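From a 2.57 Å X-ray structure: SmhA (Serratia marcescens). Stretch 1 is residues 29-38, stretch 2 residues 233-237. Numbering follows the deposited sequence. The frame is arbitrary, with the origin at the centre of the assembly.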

# COMPACT_ATOMS: atom_id res chain seq x y z
N GLN A 29 0.59 4.56 2.69
CA GLN A 29 0.60 5.02 4.10
C GLN A 29 1.50 6.27 4.13
O GLN A 29 1.08 7.28 4.75
CB GLN A 29 1.07 3.86 4.98
CG GLN A 29 0.88 4.04 6.47
CD GLN A 29 1.27 2.80 7.26
OE1 GLN A 29 1.93 1.90 6.77
NE2 GLN A 29 0.88 2.75 8.53
N SER A 30 2.66 6.20 3.45
CA SER A 30 3.68 7.28 3.39
C SER A 30 3.13 8.44 2.55
O SER A 30 3.36 9.58 2.93
CB SER A 30 5.01 6.79 2.86
OG SER A 30 5.56 5.76 3.68
N TYR A 31 2.42 8.17 1.46
CA TYR A 31 1.81 9.22 0.60
C TYR A 31 0.67 9.90 1.35
O TYR A 31 0.45 11.08 1.09
CB TYR A 31 1.37 8.68 -0.76
CG TYR A 31 2.49 8.30 -1.70
CD1 TYR A 31 3.66 9.05 -1.77
CD2 TYR A 31 2.35 7.27 -2.60
CE1 TYR A 31 4.68 8.72 -2.64
CE2 TYR A 31 3.36 6.93 -3.49
CZ TYR A 31 4.52 7.65 -3.50
OH TYR A 31 5.51 7.33 -4.36
N SER A 32 -0.02 9.20 2.24
CA SER A 32 -1.05 9.81 3.12
C SER A 32 -0.35 10.76 4.09
O SER A 32 -0.84 11.89 4.25
CB SER A 32 -1.84 8.80 3.88
OG SER A 32 -2.49 7.94 2.97
N ASN A 33 0.76 10.33 4.69
CA ASN A 33 1.52 11.16 5.66
C ASN A 33 2.05 12.40 4.95
O ASN A 33 2.11 13.47 5.60
CB ASN A 33 2.66 10.38 6.31
CG ASN A 33 2.18 9.46 7.42
OD1 ASN A 33 1.33 9.83 8.24
ND2 ASN A 33 2.77 8.26 7.46
N LEU A 34 2.41 12.29 3.67
CA LEU A 34 2.96 13.42 2.90
C LEU A 34 1.85 14.46 2.71
O LEU A 34 2.11 15.63 2.92
CB LEU A 34 3.52 12.92 1.56
CG LEU A 34 4.17 13.98 0.69
CD1 LEU A 34 5.46 14.50 1.30
CD2 LEU A 34 4.45 13.43 -0.68
N LEU A 35 0.64 14.03 2.33
CA LEU A 35 -0.53 14.92 2.12
C LEU A 35 -0.93 15.65 3.41
O LEU A 35 -1.40 16.83 3.30
CB LEU A 35 -1.71 14.09 1.63
CG LEU A 35 -1.69 13.75 0.14
CD1 LEU A 35 -2.76 12.73 -0.14
CD2 LEU A 35 -1.89 15.00 -0.69
N LEU A 36 -0.75 14.99 4.56
CA LEU A 36 -1.14 15.52 5.90
C LEU A 36 -0.03 16.39 6.49
O LEU A 36 -0.36 17.16 7.40
CB LEU A 36 -1.46 14.35 6.83
CG LEU A 36 -2.71 13.56 6.46
CD1 LEU A 36 -2.76 12.22 7.16
CD2 LEU A 36 -3.96 14.37 6.76
N SER A 37 1.22 16.25 6.02
CA SER A 37 2.39 17.03 6.52
C SER A 37 2.52 18.32 5.72
O SER A 37 2.96 19.33 6.27
CB SER A 37 3.66 16.22 6.44
OG SER A 37 3.55 15.04 7.24
N GLN A 38 2.14 18.27 4.45
CA GLN A 38 2.21 19.40 3.51
C GLN A 38 1.51 20.61 4.13
O GLN A 38 0.37 20.47 4.58
CB GLN A 38 1.57 19.01 2.17
CG GLN A 38 1.48 20.14 1.15
CD GLN A 38 2.82 20.77 0.88
OE1 GLN A 38 3.80 20.10 0.58
NE2 GLN A 38 2.87 22.09 1.00
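Stretch 2 233-237: ISGIQ

Stretch 2 is a strand segment that runs nearly antiparallel to the helix of stretch 1, packed on it through apolar side chains and fastened near the helix's C-terminal end by a single hydrogen bond from its backbone to a glutamine side chain.

The helix is supported by torsions and backbone hydrogen bonds, the strand by its extended torsions. Residues 29-37 are helical, with steps such as L34 N to S30 O at 3.0 Å and L35 N to Y31 O at 3.2 Å; Q38, at phi/psi -52/128, is the first residue to leave helical values. I233 to Q237 are extended, with phi between -142° and -62° and psi between 120° and 155°. The N-to-C directions of the two axes make an angle of 157°, and the axes approach to 8.6 Å, a spacing that leaves room for side chains between the backbones. The nearest CA pair is Q38 CA and S234 CA at 5.6 Å; from there the antiparallel course carries I236 back toward Y31 and S30.

The alternation expected of a strand decides which residues face the helix. The CA-to-CB bonds of S234 and I236 point toward it, whereas that of I233 points away; G235 has no side chain, and a CB there would also point away. Accordingly, S234 and I236 have the largest areas covered by stretch 1, 67 and 78 Å², within a total of 338 Å² buried over both sides.

I236 meets residues from successive turns of the helix. Its CG1 lies 4.0 Å from L34 CD2 and also 4.0 Å from Y31 CE1, the latter at the edge of the tyrosine ring and near its plane. I236 CD1 reaches the backbone at S30, 4.1 Å from S30 O. L34, with its CA-to-CB bond toward the strand and chi1/chi2 in t/p, also bridges to the preceding strand residues: its CD1 is 3.8 Å from S234 O and 3.9 Å from G235 N.

The polar contact is made by Q38. Its CA-to-CB bond points sideways, but chi1 t and chi2 p bring the end of the side chain nearer the strand. S234 N donates to Q38 OE1 at 2.8 Å, and the N-H...acceptor angle of 171° makes the bond almost linear. The same oxygen, Q38 OE1, lies 3.7 Å from I233 CA and 3.5 Å from S234 CB. One residue earlier, the S37 hydroxyl turns back to its own helix, with S37 OG donating to N33 O at 2.7 Å.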

# COMPACT_ATOMS: atom_id res chain seq x y z
N ILE A 233 6.93 23.30 -0.25
CA ILE A 233 6.59 21.98 -0.86
C ILE A 233 7.37 20.87 -0.16
O ILE A 233 8.63 20.89 -0.17
CB ILE A 233 6.86 21.98 -2.37
CG1 ILE A 233 6.06 23.09 -3.06
CG2 ILE A 233 6.60 20.62 -2.97
CD1 ILE A 233 6.42 23.37 -4.50
N SER A 234 6.64 19.92 0.43
CA SER A 234 7.19 18.74 1.13
C SER A 234 7.32 17.61 0.11
O SER A 234 6.45 17.50 -0.78
CB SER A 234 6.32 18.35 2.32
OG SER A 234 6.15 19.44 3.23
N GLY A 235 8.40 16.84 0.21
CA GLY A 235 8.64 15.69 -0.68
C GLY A 235 9.20 14.52 0.10
O GLY A 235 9.89 14.78 1.12
N ILE A 236 8.90 13.30 -0.35
CA ILE A 236 9.44 12.04 0.25
C ILE A 236 10.96 12.08 0.09
O ILE A 236 11.43 12.69 -0.90
CB ILE A 236 8.88 10.77 -0.42
CG1 ILE A 236 7.35 10.69 -0.37
CG2 ILE A 236 9.52 9.53 0.19
CD1 ILE A 236 6.77 10.63 1.01
N GLN A 237 11.70 11.45 1.02
CA GLN A 237 13.17 11.33 0.96
C GLN A 237 13.56 9.95 1.48
O GLN A 237 12.77 9.34 2.21
CB GLN A 237 13.83 12.41 1.81
CG GLN A 237 15.03 13.03 1.13
CD GLN A 237 14.68 14.11 0.12
OE1 GLN A 237 13.81 14.96 0.34
NE2 GLN A 237 15.54 14.20 -0.88